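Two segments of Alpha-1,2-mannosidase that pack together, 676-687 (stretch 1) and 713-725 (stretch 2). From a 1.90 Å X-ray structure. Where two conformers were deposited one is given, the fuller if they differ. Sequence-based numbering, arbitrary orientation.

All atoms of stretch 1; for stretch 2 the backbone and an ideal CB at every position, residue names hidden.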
# COMPACT_ATOMS: atom_id res chain seq x y z
N ALA A 676 26.51 13.17 27.52
CA ALA A 676 25.45 12.22 27.80
C ALA A 676 26.15 10.93 28.20
O ALA A 676 26.17 9.94 27.46
CB ALA A 676 24.59 12.02 26.53
N ALA A 677 26.75 10.96 29.39
CA ALA A 677 27.69 9.92 29.79
C ALA A 677 27.07 8.54 29.80
O ALA A 677 27.76 7.55 29.56
CB ALA A 677 28.34 10.26 31.16
N ASP A 678 25.76 8.45 30.07
CA ASP A 678 25.11 7.13 30.09
C ASP A 678 24.21 6.87 28.89
O ASP A 678 23.26 6.10 28.97
CB ASP A 678 24.36 6.93 31.41
CG ASP A 678 25.28 7.03 32.59
OD1 ASP A 678 26.23 6.23 32.68
OD2 ASP A 678 25.06 7.93 33.43
N ASN A 679 24.56 7.50 27.77
CA ASN A 679 23.84 7.29 26.51
C ASN A 679 24.03 5.85 26.02
O ASN A 679 25.09 5.24 26.24
CB ASN A 679 24.34 8.26 25.45
CG ASN A 679 23.27 8.59 24.42
OD1 ASN A 679 22.20 7.99 24.40
ND2 ASN A 679 23.57 9.55 23.54
N ALA A 680 22.99 5.33 25.36
CA ALA A 680 22.98 3.97 24.82
C ALA A 680 21.85 3.86 23.82
O ALA A 680 20.91 4.66 23.84
CB ALA A 680 22.77 2.94 25.95
N ALA A 681 21.90 2.85 22.96
CA ALA A 681 20.83 2.64 21.98
C ALA A 681 19.44 2.56 22.63
O ALA A 681 18.45 3.02 22.05
CB ALA A 681 21.12 1.40 21.14
N ASP A 682 19.35 1.98 23.83
CA ASP A 682 18.04 1.85 24.47
C ASP A 682 17.80 2.90 25.55
O ASP A 682 16.89 2.77 26.37
CB ASP A 682 17.83 0.43 25.02
CG ASP A 682 18.78 0.10 26.16
OD1 ASP A 682 19.87 0.71 26.24
OD2 ASP A 682 18.43 -0.78 26.98
N ARG A 683 18.62 3.95 25.54
CA ARG A 683 18.46 5.05 26.48
C ARG A 683 18.35 6.38 25.73
O ARG A 683 19.21 7.25 25.86
CB ARG A 683 19.61 5.06 27.49
CG ARG A 683 19.62 3.83 28.42
CD ARG A 683 20.98 3.62 29.12
NE ARG A 683 21.10 4.48 30.29
CZ ARG A 683 20.55 4.22 31.48
NH1 ARG A 683 19.84 3.11 31.65
NH2 ARG A 683 20.71 5.06 32.50
N PRO A 684 17.29 6.54 24.93
CA PRO A 684 17.12 7.76 24.13
C PRO A 684 16.57 8.95 24.92
O PRO A 684 16.60 10.08 24.42
CB PRO A 684 16.10 7.32 23.07
CG PRO A 684 15.21 6.35 23.84
CD PRO A 684 16.17 5.60 24.75
N TYR A 685 16.06 8.71 26.12
CA TYR A 685 15.29 9.74 26.84
C TYR A 685 16.17 10.62 27.72
O TYR A 685 17.10 10.14 28.37
CB TYR A 685 14.21 9.08 27.72
CG TYR A 685 13.20 8.29 26.92
CD1 TYR A 685 12.29 8.94 26.08
CD2 TYR A 685 13.16 6.90 27.00
CE1 TYR A 685 11.37 8.22 25.34
CE2 TYR A 685 12.24 6.18 26.26
CZ TYR A 685 11.34 6.84 25.43
OH TYR A 685 10.41 6.13 24.69
N ILE A 686 15.85 11.91 27.79
CA ILE A 686 16.51 12.80 28.73
C ILE A 686 15.75 12.79 30.06
O ILE A 686 14.60 13.23 30.14
CB ILE A 686 16.62 14.25 28.18
CG1 ILE A 686 17.45 14.29 26.89
CG2 ILE A 686 17.17 15.22 29.23
CD1 ILE A 686 17.31 15.61 26.14
N ARG A 687 16.37 12.25 31.11
CA ARG A 687 15.73 12.22 32.42
C ARG A 687 15.91 13.56 33.12
O ARG A 687 14.97 14.12 33.69
CB ARG A 687 16.27 11.08 33.29
CG ARG A 687 15.68 11.06 34.71
CD ARG A 687 16.19 9.88 35.54
NE ARG A 687 17.64 9.87 35.66
CZ ARG A 687 18.32 10.60 36.54
NH1 ARG A 687 17.69 11.39 37.40
NH2 ARG A 687 19.65 10.51 36.58
N UNK A 713 24.71 19.01 30.21
CA UNK A 713 24.98 17.69 30.81
C UNK A 713 23.68 16.91 30.95
O UNK A 713 22.85 17.23 31.80
CB UNK A 713 25.66 17.84 32.17
N UNK A 714 23.51 15.87 30.12
CA UNK A 714 22.27 15.12 30.10
C UNK A 714 22.40 13.78 30.84
O UNK A 714 23.40 13.08 30.67
CB UNK A 714 21.83 14.88 28.65
N UNK A 715 21.38 13.45 31.63
CA UNK A 715 21.26 12.13 32.25
C UNK A 715 20.27 11.33 31.42
O UNK A 715 19.08 11.65 31.40
CB UNK A 715 20.81 12.23 33.71
N UNK A 716 20.77 10.33 30.70
CA UNK A 716 19.94 9.58 29.76
C UNK A 716 19.31 8.39 30.47
O UNK A 716 19.88 7.85 31.40
CB UNK A 716 20.76 9.11 28.56
N UNK A 717 18.12 7.99 30.02
CA UNK A 717 17.36 6.93 30.68
C UNK A 717 16.64 6.09 29.63
O UNK A 717 16.43 6.54 28.51
CB UNK A 717 16.36 7.52 31.68
N UNK A 718 16.26 4.86 30.01
CA UNK A 718 15.49 3.98 29.13
C UNK A 718 13.98 4.20 29.22
O UNK A 718 13.23 3.61 28.44
CB UNK A 718 15.81 2.52 29.46
N UNK A 719 13.53 5.00 30.18
CA UNK A 719 12.11 5.36 30.22
C UNK A 719 12.00 6.88 30.20
O UNK A 719 12.90 7.58 30.62
CB UNK A 719 11.42 4.78 31.46
N UNK A 720 10.89 7.39 29.66
CA UNK A 720 10.72 8.84 29.51
C UNK A 720 10.44 9.48 30.85
O UNK A 720 9.88 8.82 31.73
CB UNK A 720 9.59 9.16 28.53
N UNK A 721 10.85 10.74 31.00
CA UNK A 721 10.48 11.52 32.17
C UNK A 721 9.34 12.45 31.80
O UNK A 721 9.56 13.51 31.22
CB UNK A 721 11.67 12.31 32.71
N UNK A 722 8.12 12.05 32.15
CA UNK A 722 6.94 12.78 31.70
C UNK A 722 6.66 14.05 32.48
O UNK A 722 5.69 14.74 32.21
CB UNK A 722 5.71 11.87 31.78
N UNK A 723 7.51 14.35 33.46
CA UNK A 723 7.38 15.59 34.24
C UNK A 723 8.33 16.66 33.76
O UNK A 723 8.37 17.74 34.35
CB UNK A 723 7.63 15.32 35.72
N UNK A 724 9.12 16.38 32.73
CA UNK A 724 10.15 17.33 32.30
C UNK A 724 9.81 17.94 30.95
O UNK A 724 9.46 17.23 30.01
CB UNK A 724 11.52 16.64 32.23
N UNK A 725 9.94 19.25 30.85
CA UNK A 725 9.77 19.92 29.56
C UNK A 725 8.33 20.05 29.11
O UNK A 725 8.05 20.17 27.92
CB UNK A 725 10.56 19.17 28.49

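At position 713 the ideal CB points away from stretch 1 and finds none of its atoms within 5.5 Å, so contact constrains little. The residue is Asn713, whose OD1 accepts from water 1 (2.7 Å).

Position 714 points toward stretch 1, its CB 4.5 Å from Ala676 CB and 4.7 Å from Ile686 CG2. Two aliphatic neighbours suit a branched apolar chain; Leu, Ile or Val would serve. Leu714 places CD2 4.1 Å from Ile686 CG2.

At 715 the CB lies 3.5 Å from Arg687 NH2, favouring a small or polar residue. Ser715 is found; its backbone O accepts from Arg687 N (2.8 Å, 154°).

Position 716 pairs with Ile686 as a non-hydrogen-bonded antiparallel bridge, both side chains on the same face. Its CB is ringed by carbonyls, Arg683 O at 3.6 Å and Tyr685 O at 3.8 Å, while Ala676 and Ile686 offer apolar surface beyond. A long, flexible apolar chain fits. Met716, m at all three chi angles, sets CG 3.8 Å from Ala676 CB, SD 4.2 Å from Ile686 CG1 and CE 3.4 Å from Pro684 O.

Position 717 bridges Tyr685 as the hydrogen-bonded pair: its N donates to Tyr685 O (2.9 Å) and its O accepts from Tyr685 N (3.2 Å). The CB sits 3.9 Å from Arg687 CB and 5.1 Å from Arg683 NH2, so an acidic or polar residue is attractive. Asp717 brings OD2 to 4.2 Å from Arg687 NE and OD1 to 4.3 Å from Arg683 NH1, proximity of charge beyond a salt bridge.

At 718 the CB is only 3.3 Å from Asp682 O, which favours a compact residue such as Ser or Ala. Ser718 N donates to Asp717 OD1 (2.8 Å).

At 719 the CB points away, 5.2 Å from Tyr685 CD2, and is permissive; it is Val719.

At 720, phi −74° allows proline, and CB lies 3.7 Å from Tyr685 CD1. Proline or another apolar residue would suit. Pro720 puts CD 3.8 Å from the Tyr685 ring centroid, 17° off the normal, a CH-pi contact.

Position 721 points toward stretch 1, with CB 3.9 Å from Arg687 O and 4.0 Å from Ile686 O: a donor is wanted. Asn721 ND2 donates to Arg687 O (2.8 Å, 163°).

Positions 722 and 723 have no stretch 1 atom within 5.5 Å of CB, so contact sets no preference and polar residues suit; they are Gln722 and Gln723.

At 724 the CB points toward stretch 1, 4.5 Å from Arg687 O; a long chain could extend along Ile686. Arg724 lays its guanidinium face over Ile686 CG2, with NH1 3.8 Å from that atom.

Position 725 has phi 76°, which favours glycine: Gly725.

Stretch 2 713-725: NLSMDSVPNQQRG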
# COMPACT_ATOMS: atom_id res chain seq x y z
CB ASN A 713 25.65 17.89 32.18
CG ASN A 713 25.91 16.58 32.93
OD1 ASN A 713 25.58 15.49 32.48
ND2 ASN A 713 26.53 16.69 34.09
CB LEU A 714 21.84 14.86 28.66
CG LEU A 714 21.76 16.08 27.75
CD1 LEU A 714 21.45 15.65 26.31
CD2 LEU A 714 20.68 17.02 28.26
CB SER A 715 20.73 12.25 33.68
OG SER A 715 21.60 13.03 34.48
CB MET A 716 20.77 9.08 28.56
CG MET A 716 21.60 10.17 27.87
SD MET A 716 20.62 11.54 27.25
CE MET A 716 19.59 10.73 26.00
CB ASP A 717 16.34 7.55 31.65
CG ASP A 717 15.92 6.60 32.75
OD1 ASP A 717 16.32 5.41 32.73
OD2 ASP A 717 15.18 7.04 33.66
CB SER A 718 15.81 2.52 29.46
OG SER A 718 15.54 2.31 30.83
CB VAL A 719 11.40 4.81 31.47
CG1 VAL A 719 11.62 3.28 31.59
CG2 VAL A 719 11.86 5.53 32.74
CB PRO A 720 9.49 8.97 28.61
CG PRO A 720 8.75 7.66 28.81
CD PRO A 720 9.83 6.63 28.99
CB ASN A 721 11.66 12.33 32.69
CG ASN A 721 11.30 13.16 33.93
OD1 ASN A 721 10.14 13.21 34.34
ND2 ASN A 721 12.29 13.82 34.52
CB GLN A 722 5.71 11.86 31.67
CG GLN A 722 5.77 10.89 30.50
CD GLN A 722 4.74 9.80 30.56
OE1 GLN A 722 3.74 9.92 31.26
NE2 GLN A 722 4.96 8.73 29.82
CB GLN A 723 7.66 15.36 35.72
CG GLN A 723 7.03 14.13 36.32
CD GLN A 723 6.87 14.23 37.81
OE1 GLN A 723 7.53 13.51 38.56
NE2 GLN A 723 5.99 15.13 38.26
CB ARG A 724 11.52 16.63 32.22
CG ARG A 724 12.59 17.50 31.65
CD ARG A 724 13.97 16.83 31.61
NE ARG A 724 14.93 17.85 31.21
CZ ARG A 724 15.06 18.28 29.96
NH1 ARG A 724 14.36 17.70 29.00
NH2 ARG A 724 15.91 19.26 29.68
O HOH W 1 26.49 13.31 31.08
O HOH W 2 24.00 10.65 30.89
O HOH W 3 14.34 2.06 26.20
O HOH W 4 13.14 15.21 28.75
O HOH W 5 12.44 11.91 28.82
O HOH W 6 18.97 8.24 34.21
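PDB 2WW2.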